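Local coordinates for protein taurine:2-oxoglutarate aminotransferase (Bifidobacterium kashiwanohense PV20-2, PDB 6JIX) that probably catalyses the pyridoxal 5'-phosphate-dependent transfer of an amino group from taurine to 2-oxoglutarate, at residues A[218-223]-A[249-254]; A[139-144]-A[173-178]; A[119-124]-A[145-150]. All coordinates share one frame; numbering follows the deposited sequence.

Interaction 1 of 3, residues A[218-223]-A[249-254]. With PLP (pyridoxal-5'-phosphate), chain G.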
loop_
_atom_site.group_PDB
_atom_site.type_symbol
_atom_site.label_atom_id
_atom_site.label_comp_id
_atom_site.label_asym_id
_atom_site.label_seq_id
_atom_site.Cartn_x
_atom_site.Cartn_y
_atom_site.Cartn_z
ATOM N N MET A 218 5.292 18.667 2.205
ATOM C CA MET A 218 6.043 18.681 3.457
ATOM C C MET A 218 5.234 18.052 4.574
ATOM O O MET A 218 4.011 18.191 4.621
ATOM C CB MET A 218 6.566 20.079 3.858
ATOM C CG MET A 218 5.773 21.258 3.468
ATOM S SD MET A 218 6.861 22.718 3.352
ATOM C CE MET A 218 7.722 22.759 4.920
ATOM N N GLU A 219 5.926 17.279 5.413
ATOM C CA GLU A 219 5.373 16.883 6.704
ATOM C C GLU A 219 4.980 18.113 7.504
ATOM O O GLU A 219 5.789 19.038 7.690
ATOM C CB GLU A 219 6.397 16.085 7.511
ATOM C CG GLU A 219 6.671 14.676 7.059
ATOM C CD GLU A 219 7.801 14.023 7.862
ATOM O OE1 GLU A 219 7.489 13.322 8.854
ATOM O OE2 GLU A 219 8.989 14.201 7.501
ATOM N N SER A 220 3.754 18.098 8.032
ATOM C CA SER A 220 3.287 19.237 8.826
ATOM C C SER A 220 4.312 19.606 9.895
ATOM O O SER A 220 4.752 20.759 9.985
ATOM C CB SER A 220 1.930 18.913 9.463
ATOM O OG SER A 220 0.901 18.756 8.489
ATOM N N ILE A 221 4.760 18.612 10.660
ATOM C CA ILE A 221 5.918 18.710 11.541
ATOM C C ILE A 221 6.784 17.506 11.226
ATOM O O ILE A 221 6.292 16.372 11.270
ATOM C CB ILE A 221 5.521 18.709 13.028
ATOM C CG1 ILE A 221 4.819 20.011 13.393
ATOM C CG2 ILE A 221 6.757 18.513 13.914
ATOM C CD1 ILE A 221 3.929 19.903 14.636
ATOM N N VAL A 222 8.045 17.741 10.848
ATOM C CA VAL A 222 8.906 16.619 10.454
ATOM C C VAL A 222 8.990 15.619 11.601
ATOM O O VAL A 222 9.443 15.959 12.702
ATOM C CB VAL A 222 10.292 17.099 10.008
ATOM C CG1 VAL A 222 11.289 15.958 10.075
ATOM C CG2 VAL A 222 10.228 17.630 8.593
ATOM N N GLY A 223 8.585 14.370 11.336
ATOM C CA GLY A 223 8.368 13.397 12.384
ATOM C C GLY A 223 9.467 12.394 12.652
ATOM O O GLY A 223 10.263 12.573 13.580
ATOM N N MET A 249 -0.150 23.091 -1.979
ATOM C CA MET A 249 0.553 22.699 -0.768
ATOM C C MET A 249 -0.034 21.388 -0.280
ATOM O O MET A 249 -1.257 21.261 -0.148
ATOM C CB MET A 249 0.431 23.757 0.318
ATOM C CG MET A 249 1.236 23.470 1.540
ATOM S SD MET A 249 0.987 24.790 2.753
ATOM C CE MET A 249 2.377 24.503 3.849
ATOM N N ILE A 250 0.825 20.395 -0.097
ATOM C CA ILE A 250 0.415 19.090 0.400
ATOM C C ILE A 250 1.111 18.869 1.724
ATOM O O ILE A 250 2.339 18.729 1.762
ATOM C CB ILE A 250 0.765 17.960 -0.583
ATOM C CG1 ILE A 250 0.317 18.311 -2.010
ATOM C CG2 ILE A 250 0.183 16.645 -0.096
ATOM C CD1 ILE A 250 0.758 17.303 -3.046
ATOM N N CYS A 251 0.335 18.776 2.796
ATOM C CA CYS A 251 0.897 18.432 4.093
ATOM C C CYS A 251 0.762 16.933 4.319
ATOM O O CYS A 251 -0.287 16.343 4.040
ATOM C CB CYS A 251 0.204 19.186 5.228
ATOM S SG CYS A 251 0.500 20.937 5.230
ATOM N N ASP A 252 1.837 16.323 4.811
ATOM C CA ASP A 252 1.853 14.905 5.150
ATOM C C ASP A 252 1.497 14.765 6.634
ATOM O O ASP A 252 2.290 15.125 7.509
ATOM C CB ASP A 252 3.224 14.317 4.809
ATOM C CG ASP A 252 3.319 12.824 5.081
ATOM O OD1 ASP A 252 2.576 12.326 5.955
ATOM O OD2 ASP A 252 4.158 12.151 4.432
ATOM N N GLU A 253 0.304 14.240 6.917
ATOM C CA GLU A 253 -0.156 14.009 8.280
ATOM C C GLU A 253 -0.028 12.549 8.685
ATOM O O GLU A 253 -0.618 12.141 9.690
ATOM C CB GLU A 253 -1.618 14.442 8.446
ATOM C CG GLU A 253 -1.890 15.912 8.236
ATOM C CD GLU A 253 -1.622 16.722 9.476
ATOM O OE1 GLU A 253 -1.932 16.221 10.576
ATOM O OE2 GLU A 253 -1.093 17.852 9.356
ATOM N N VAL A 254 0.734 11.752 7.934
ATOM C CA VAL A 254 0.777 10.318 8.206
ATOM C C VAL A 254 1.193 10.058 9.655
ATOM O O VAL A 254 0.612 9.207 10.342
ATOM C CB VAL A 254 1.704 9.605 7.202
ATOM C CG1 VAL A 254 2.118 8.228 7.726
ATOM C CG2 VAL A 254 1.016 9.479 5.847
HETATM N N1 PLP G . 4.882 9.914 5.820
HETATM C C2 PLP G . 5.346 10.018 7.069
HETATM C C2A PLP G . 5.397 11.366 7.767
HETATM C C3 PLP G . 5.800 8.870 7.765
HETATM O O3 PLP G . 6.289 8.947 9.056
HETATM C C4 PLP G . 5.756 7.636 7.157
HETATM C C4A PLP G . 6.259 6.396 7.952
HETATM O O4A PLP G . 7.101 6.526 8.841
HETATM C C5 PLP G . 5.249 7.573 5.822
HETATM C C6 PLP G . 4.809 8.736 5.176
HETATM C C5A PLP G . 5.176 6.183 5.089
HETATM O O4P PLP G . 4.043 5.551 5.593
HETATM P P PLP G . 3.834 3.954 5.358
HETATM O O1P PLP G . 2.489 3.548 5.780
HETATM O O2P PLP G . 3.857 3.612 3.921
HETATM O O3P PLP G . 5.053 3.126 6.169
#
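The side chains of E219 and D252 lie side by side and point the same way, their carboxylate planes 54° apart. D252 OD2 lies close to the pyridine plane of PLP, 2.7 Å from PLP N1, while E219 OE1 reaches the methyl carbon C2A of PLP at 3.1 Å. One face of the ring is covered by V254, whose CG1 sits almost over the ring centre, 3.7 Å from PLP C4; Y143 covers the opposite face with its ring edge, CD2 and CE2 foremost. E219 and D252 stand at the C-terminal ends of neighbouring parallel strands in a beta-alpha-beta unit (strand 213-219, helix 234-245, strand 248-252), a classic place for the cofactor in fold type I aminotransferases. As in that fold, D252 probably stabilises a protonated pyridine nitrogen.

The strands are tied by M218 N to I250 O (3.0 Å) and D252 N to M218 O (2.9 Å), with a weak further bond from S220 N to D252 O. This register places E219 and D252 on one face of the sheet, toward PLP, and M218 and C251 on the other, where M218 packs on Y234, M235 and V238 of helix 234-245. S220 OG lies against E253 OE2 as a donor, at a modelled separation too short to be trusted.

Both acids are held by backbone amides close by in sequence. G223 N donates to E219 OE1 from above the carboxylate plane. D252 CG is anti to its backbone N (chi1 -178°), and D252 OD1 receives V254 N at 2.8 Å, closing an Asx turn.

Interaction 2 of 3, residues A[139-144]-A[173-178]. With PLP (pyridoxal-5'-phosphate), chain G.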
loop_
_atom_site.group_PDB
_atom_site.type_symbol
_atom_site.label_atom_id
_atom_site.label_comp_id
_atom_site.label_asym_id
_atom_site.label_seq_id
_atom_site.Cartn_x
_atom_site.Cartn_y
_atom_site.Cartn_z
ATOM N N CYS A 139 11.185 18.479 1.197
ATOM C CA CYS A 139 12.283 18.807 2.095
ATOM C C CYS A 139 13.296 17.675 2.158
ATOM O O CYS A 139 12.932 16.493 2.128
ATOM C CB CYS A 139 11.769 19.085 3.503
ATOM S SG CYS A 139 10.445 20.263 3.600
ATOM N N TYR A 140 14.574 18.051 2.275
ATOM C CA TYR A 140 15.631 17.071 2.513
ATOM C C TYR A 140 15.438 16.360 3.852
ATOM O O TYR A 140 15.690 15.155 3.964
ATOM C CB TYR A 140 17.000 17.754 2.472
ATOM C CG TYR A 140 17.619 17.878 1.098
ATOM C CD1 TYR A 140 17.875 16.758 0.322
ATOM C CD2 TYR A 140 17.961 19.122 0.574
ATOM C CE1 TYR A 140 18.452 16.879 -0.954
ATOM C CE2 TYR A 140 18.541 19.251 -0.692
ATOM C CZ TYR A 140 18.789 18.130 -1.450
ATOM O OH TYR A 140 19.362 18.252 -2.708
ATOM N N ARG A 141 14.987 17.086 4.878
ATOM C CA ARG A 141 14.729 16.490 6.192
ATOM C C ARG A 141 13.267 16.059 6.239
ATOM O O ARG A 141 12.395 16.728 6.803
ATOM C CB ARG A 141 15.051 17.477 7.304
ATOM C CG ARG A 141 16.496 17.528 7.746
ATOM C CD ARG A 141 16.759 18.846 8.482
ATOM N NE ARG A 141 18.120 18.964 8.997
ATOM C CZ ARG A 141 18.813 20.097 9.024
ATOM N NH1 ARG A 141 18.272 21.216 8.569
ATOM N NH2 ARG A 141 20.045 20.115 9.518
ATOM N N SER A 142 13.006 14.894 5.658
ATOM C CA SER A 142 11.637 14.409 5.539
ATOM C C SER A 142 11.650 12.939 5.152
ATOM O O SER A 142 12.620 12.440 4.562
ATOM C CB SER A 142 10.845 15.223 4.500
ATOM O OG SER A 142 11.077 14.767 3.170
ATOM N N TYR A 143 10.567 12.251 5.512
ATOM C CA TYR A 143 10.287 10.902 5.031
ATOM C C TYR A 143 8.825 10.817 4.617
ATOM O O TYR A 143 7.935 11.222 5.377
ATOM C CB TYR A 143 10.593 9.838 6.088
ATOM C CG TYR A 143 10.345 8.425 5.603
ATOM C CD1 TYR A 143 11.199 7.826 4.681
ATOM C CD2 TYR A 143 9.245 7.687 6.056
ATOM C CE1 TYR A 143 10.981 6.520 4.225
ATOM C CE2 TYR A 143 9.016 6.380 5.612
ATOM C CZ TYR A 143 9.889 5.794 4.689
ATOM O OH TYR A 143 9.668 4.495 4.230
ATOM N N HIS A 144 8.583 10.282 3.408
ATOM C CA HIS A 144 7.239 10.172 2.848
ATOM C C HIS A 144 6.862 8.779 2.366
ATOM O O HIS A 144 5.802 8.622 1.751
ATOM C CB HIS A 144 7.063 11.153 1.682
ATOM C CG HIS A 144 7.212 12.585 2.079
ATOM N ND1 HIS A 144 6.252 13.258 2.803
ATOM C CD2 HIS A 144 8.217 13.471 1.866
ATOM C CE1 HIS A 144 6.653 14.503 3.005
ATOM N NE2 HIS A 144 7.838 14.659 2.441
ATOM N N HIS A 173 14.538 18.923 -4.211
ATOM C CA HIS A 173 14.627 18.935 -2.760
ATOM C C HIS A 173 15.176 20.263 -2.270
ATOM O O HIS A 173 16.134 20.797 -2.838
ATOM C CB HIS A 173 15.498 17.777 -2.277
ATOM C CG HIS A 173 14.898 16.441 -2.566
ATOM N ND1 HIS A 173 15.261 15.680 -3.658
ATOM C CD2 HIS A 173 13.916 15.751 -1.937
ATOM C CE1 HIS A 173 14.549 14.566 -3.673
ATOM N NE2 HIS A 173 13.726 14.585 -2.640
ATOM N N PHE A 174 14.552 20.803 -1.226
ATOM C CA PHE A 174 15.044 22.004 -0.570
ATOM C C PHE A 174 15.330 21.723 0.893
ATOM O O PHE A 174 14.674 20.893 1.526
ATOM C CB PHE A 174 14.070 23.200 -0.690
ATOM C CG PHE A 174 12.747 23.017 0.006
ATOM C CD1 PHE A 174 11.806 22.102 -0.468
ATOM C CD2 PHE A 174 12.415 23.809 1.098
ATOM C CE1 PHE A 174 10.570 21.965 0.161
ATOM C CE2 PHE A 174 11.200 23.671 1.738
ATOM C CZ PHE A 174 10.268 22.759 1.269
ATOM N N MET A 175 16.330 22.414 1.418
ATOM C CA MET A 175 16.722 22.232 2.808
ATOM C C MET A 175 15.775 22.999 3.727
ATOM O O MET A 175 15.536 24.194 3.524
ATOM C CB MET A 175 18.161 22.700 3.020
ATOM C CG MET A 175 18.669 22.496 4.431
ATOM S SD MET A 175 18.724 20.753 4.924
ATOM C CE MET A 175 19.356 20.043 3.405
ATOM N N ASN A 176 15.184 22.290 4.708
ATOM C CA ASN A 176 14.372 22.925 5.736
ATOM C C ASN A 176 15.181 23.090 7.015
ATOM O O ASN A 176 16.129 22.338 7.258
ATOM C CB ASN A 176 13.097 22.119 6.042
ATOM C CG ASN A 176 13.331 20.609 6.100
ATOM O OD1 ASN A 176 14.322 20.086 5.578
ATOM N ND2 ASN A 176 12.392 19.895 6.720
ATOM N N PRO A 177 14.826 24.068 7.849
ATOM C CA PRO A 177 15.639 24.356 9.039
ATOM C C PRO A 177 15.392 23.350 10.149
ATOM O O PRO A 177 14.251 22.988 10.447
ATOM C CB PRO A 177 15.163 25.752 9.462
ATOM C CG PRO A 177 13.737 25.781 9.016
ATOM C CD PRO A 177 13.690 24.998 7.718
ATOM N N ASN A 178 16.485 22.905 10.757
ATOM C CA ASN A 178 16.466 22.199 12.033
ATOM C C ASN A 178 17.148 23.150 13.004
ATOM O O ASN A 178 18.372 23.140 13.136
ATOM C CB ASN A 178 17.187 20.850 11.978
ATOM C CG ASN A 178 17.157 20.092 13.331
ATOM O OD1 ASN A 178 16.890 20.667 14.391
ATOM N ND2 ASN A 178 17.453 18.798 13.281
HETATM N N1 PLP G . 4.882 9.914 5.820
HETATM C C2 PLP G . 5.346 10.018 7.069
HETATM C C2A PLP G . 5.397 11.366 7.767
HETATM C C3 PLP G . 5.800 8.870 7.765
HETATM O O3 PLP G . 6.289 8.947 9.056
HETATM C C4 PLP G . 5.756 7.636 7.157
HETATM C C4A PLP G . 6.259 6.396 7.952
HETATM O O4A PLP G . 7.101 6.526 8.841
HETATM C C5 PLP G . 5.249 7.573 5.822
HETATM C C6 PLP G . 4.809 8.736 5.176
HETATM C C5A PLP G . 5.176 6.183 5.089
HETATM O O4P PLP G . 4.043 5.551 5.593
HETATM P P PLP G . 3.834 3.954 5.358
HETATM O O1P PLP G . 2.489 3.548 5.780
HETATM O O2P PLP G . 3.857 3.612 3.921
HETATM O O3P PLP G . 5.053 3.126 6.169
#
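C139 and F174 pair in parallel, their CA atoms 5.0 Å apart, and the pairing ends with Y140 N donating to F174 O at 2.9 Å. Beyond it the chain of 139-144 makes an inverse gamma turn centred on R141, its closing bond weak, and side chains take over from the sheet. The amide of N176 does the work of a further strand residue: its OD1 accepts R141 N on an in-plane lone pair, and its ND2 returns an almost straight bond to R141 O (3.2 Å, 173°). N176 CG lies between its own backbone N and carbonyl carbon (chi1 41°), which brings CG over toward R141.

R141 reaches on past the end of the pairing, crossing N178 at about a right angle. Its guanidinium is clamped between M175 SD over one face and N178 CB over the other, the latter 3.5 Å from R141 CZ. At the edge, NH1 donates to N176 O at 2.8 Å, with the acceptor in the guanidinium plane. Y140 has a different kind of partner. H173 CB lies over its ring face, 3.4 Å from the centroid, a CH-pi contact, while the H173 and Y140 rings are nearly parallel but slid so far apart that they barely overlap. M175 CE touches Y140 CD2. Across the sheet pair, C139 SG sits obliquely to the F174 ring, nearest CZ at 3.4 Å, a cysteine sulfur-aromatic contact.

From here Y143 and H144 run on to PLP. Strand 171-174 is the outermost at this end of the chain's seven-stranded sheet: F174 packs on L201 and Q204 of helix 190-208 and on M218 of strand 213-219, while Y234 of helix 234-245 touches F174, N176 and P177.

Interaction 3 of 3, residues A[119-124]-A[145-150]. With PLP (pyridoxal-5'-phosphate), chain G.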
loop_
_atom_site.group_PDB
_atom_site.type_symbol
_atom_site.label_atom_id
_atom_site.label_comp_id
_atom_site.label_asym_id
_atom_site.label_seq_id
_atom_site.Cartn_x
_atom_site.Cartn_y
_atom_site.Cartn_z
ATOM N N SER A 119 -0.577 6.998 -0.357
ATOM C CA SER A 119 -1.324 8.250 -0.333
ATOM C C SER A 119 -0.455 9.435 -0.777
ATOM O O SER A 119 -0.935 10.338 -1.474
ATOM C CB SER A 119 -1.909 8.478 1.057
ATOM O OG SER A 119 -0.994 8.040 2.036
ATOM N N ASN A 120 0.832 9.439 -0.442
ATOM C CA ASN A 120 1.693 10.481 -0.994
ATOM C C ASN A 120 1.897 10.302 -2.492
ATOM O O ASN A 120 1.892 11.288 -3.244
ATOM C CB ASN A 120 3.017 10.520 -0.239
ATOM C CG ASN A 120 2.863 11.162 1.123
ATOM O OD1 ASN A 120 2.018 12.032 1.294
ATOM N ND2 ASN A 120 3.645 10.720 2.098
ATOM N N GLU A 121 2.098 9.051 -2.943
ATOM C CA GLU A 121 2.175 8.757 -4.376
ATOM C C GLU A 121 0.987 9.344 -5.112
ATOM O O GLU A 121 1.130 9.964 -6.168
ATOM C CB GLU A 121 2.216 7.246 -4.620
ATOM C CG GLU A 121 3.346 6.491 -3.955
ATOM C CD GLU A 121 4.470 6.183 -4.922
ATOM O OE1 GLU A 121 5.290 5.294 -4.614
ATOM O OE2 GLU A 121 4.534 6.835 -5.993
ATOM N N ASN A 122 -0.203 9.136 -4.571
ATOM C CA ASN A 122 -1.399 9.566 -5.265
ATOM C C ASN A 122 -1.586 11.071 -5.154
ATOM O O ASN A 122 -2.013 11.714 -6.123
ATOM C CB ASN A 122 -2.611 8.800 -4.716
ATOM C CG ASN A 122 -2.749 7.414 -5.341
ATOM O OD1 ASN A 122 -2.805 7.275 -6.568
ATOM N ND2 ASN A 122 -2.775 6.380 -4.503
ATOM N N ALA A 123 -1.229 11.657 -4.003
ATOM C CA ALA A 123 -1.285 13.109 -3.881
ATOM C C ALA A 123 -0.385 13.770 -4.914
ATOM O O ALA A 123 -0.793 14.723 -5.587
ATOM C CB ALA A 123 -0.905 13.541 -2.464
ATOM N N ILE A 124 0.830 13.252 -5.077
ATOM C CA ILE A 124 1.713 13.713 -6.142
ATOM C C ILE A 124 1.024 13.610 -7.501
ATOM O O ILE A 124 1.007 14.573 -8.280
ATOM C CB ILE A 124 3.019 12.908 -6.126
ATOM C CG1 ILE A 124 3.842 13.254 -4.897
ATOM C CG2 ILE A 124 3.795 13.119 -7.429
ATOM C CD1 ILE A 124 4.908 12.227 -4.625
ATOM N N GLY A 145 7.709 7.775 2.574
ATOM C CA GLY A 145 7.432 6.426 2.132
ATOM C C GLY A 145 8.592 5.853 1.342
ATOM O O GLY A 145 9.549 6.543 0.996
ATOM N N SER A 146 8.471 4.560 1.035
ATOM C CA SER A 146 9.577 3.808 0.456
ATOM C C SER A 146 9.346 3.380 -0.987
ATOM O O SER A 146 10.305 2.965 -1.657
ATOM C CB SER A 146 9.876 2.565 1.306
ATOM O OG SER A 146 8.670 1.966 1.727
ATOM N N THR A 147 8.122 3.475 -1.492
ATOM C CA THR A 147 7.913 3.152 -2.893
ATOM C C THR A 147 8.555 4.230 -3.770
ATOM O O THR A 147 8.835 5.342 -3.314
ATOM C CB THR A 147 6.413 2.977 -3.175
ATOM O OG1 THR A 147 5.667 4.022 -2.547
ATOM C CG2 THR A 147 5.927 1.662 -2.602
ATOM N N ILE A 148 8.800 3.893 -5.043
ATOM C CA ILE A 148 9.671 4.728 -5.880
ATOM C C ILE A 148 9.208 6.186 -5.879
ATOM O O ILE A 148 10.026 7.115 -5.839
ATOM C CB ILE A 148 9.762 4.154 -7.310
ATOM C CG1 ILE A 148 10.312 2.715 -7.261
ATOM C CG2 ILE A 148 10.620 5.062 -8.223
ATOM C CD1 ILE A 148 10.814 2.182 -8.563
ATOM N N GLY A 149 7.897 6.417 -5.946
ATOM C CA GLY A 149 7.412 7.788 -5.957
ATOM C C GLY A 149 7.608 8.496 -4.626
ATOM O O GLY A 149 8.175 9.595 -4.565
ATOM N N ALA A 150 7.134 7.881 -3.537
ATOM C CA ALA A 150 7.259 8.531 -2.240
ATOM C C ALA A 150 8.717 8.623 -1.790
ATOM O O ALA A 150 9.088 9.566 -1.079
ATOM C CB ALA A 150 6.426 7.783 -1.199
HETATM N N1 PLP G . 4.882 9.914 5.820
HETATM C C2 PLP G . 5.346 10.018 7.069
HETATM C C2A PLP G . 5.397 11.366 7.767
HETATM C C3 PLP G . 5.800 8.870 7.765
HETATM O O3 PLP G . 6.289 8.947 9.056
HETATM C C4 PLP G . 5.756 7.636 7.157
HETATM C C4A PLP G . 6.259 6.396 7.952
HETATM O O4A PLP G . 7.101 6.526 8.841
HETATM C C5 PLP G . 5.249 7.573 5.822
HETATM C C6 PLP G . 4.809 8.736 5.176
HETATM C C5A PLP G . 5.176 6.183 5.089
HETATM O O4P PLP G . 4.043 5.551 5.593
HETATM P P PLP G . 3.834 3.954 5.358
HETATM O O1P PLP G . 2.489 3.548 5.780
HETATM O O2P PLP G . 3.857 3.612 3.921
HETATM O O3P PLP G . 5.053 3.126 6.169
#
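The E121 side chain reaches from helix 116-131 to the start of helix 148-153, where its carboxylate meets T147, G149 and A150. The joined helices lie beside the cofactor site of this fold type I aminotransferase, in which the amides of G116 and A117 at the start of helix 116-131 are hydrogen-bonded to PLP. E121 CG is anti to its carbonyl carbon, and a bend at chi2 (-101°) swings CD across to the other helix.

The E121 and T147 side chains cross obliquely, OE1 meeting OG1. T147 OG1, held between its own backbone N and carbonyl carbon (chi1 44°), donates to OE1 at a doubtfully short modelled distance. G149 N and A150 N add weak bonds to E121 OE1, of 3.1 Å and 3.4 Å. T147 occupies the N-cap position but makes no capping bond of its own, so the amides at this helix start are met by a carboxylate from another helix, whose charge would suit the helix dipole. OE2 lies against G149 CA, where no side chain intervenes, and accepts I148 N of the second subunit; reciprocally, I148 N donates to E121 OE1 of that subunit, bridging the dimer interface.

Other packing is light: I124 CD1 lies 4.2 Å from G149 O, and N120 CB lies 4.5 Å from A150 CB. N120 turns its amide to the active site, OD1 accepting from T278 OG1. G145, with a positive phi of 129° that calls for glycine, passes beside the cofactor, its CA 3.7 Å from PLP C5A.

The three contacts meet at the pyridine end of PLP. D252 of interaction 1 is their hub: its OD2 accepts H144 ND1 of interaction 2 at 2.9 Å and N120 ND2 of interaction 3 at 2.8 Å, so both neighbours help position the acid that faces N1. N120 ND2 also donates to H144 O (3.0 Å), which joins interactions 2 and 3 directly. On the methyl side of the ring, Y143 N of interaction 2 donates to E219 OE2 of interaction 1 at 3.2 Å. Interactions 1 and 2 both reach the same sheet, whereas interaction 3 extends to the second subunit, whose T313 N is hydrogen-bonded to this PLP.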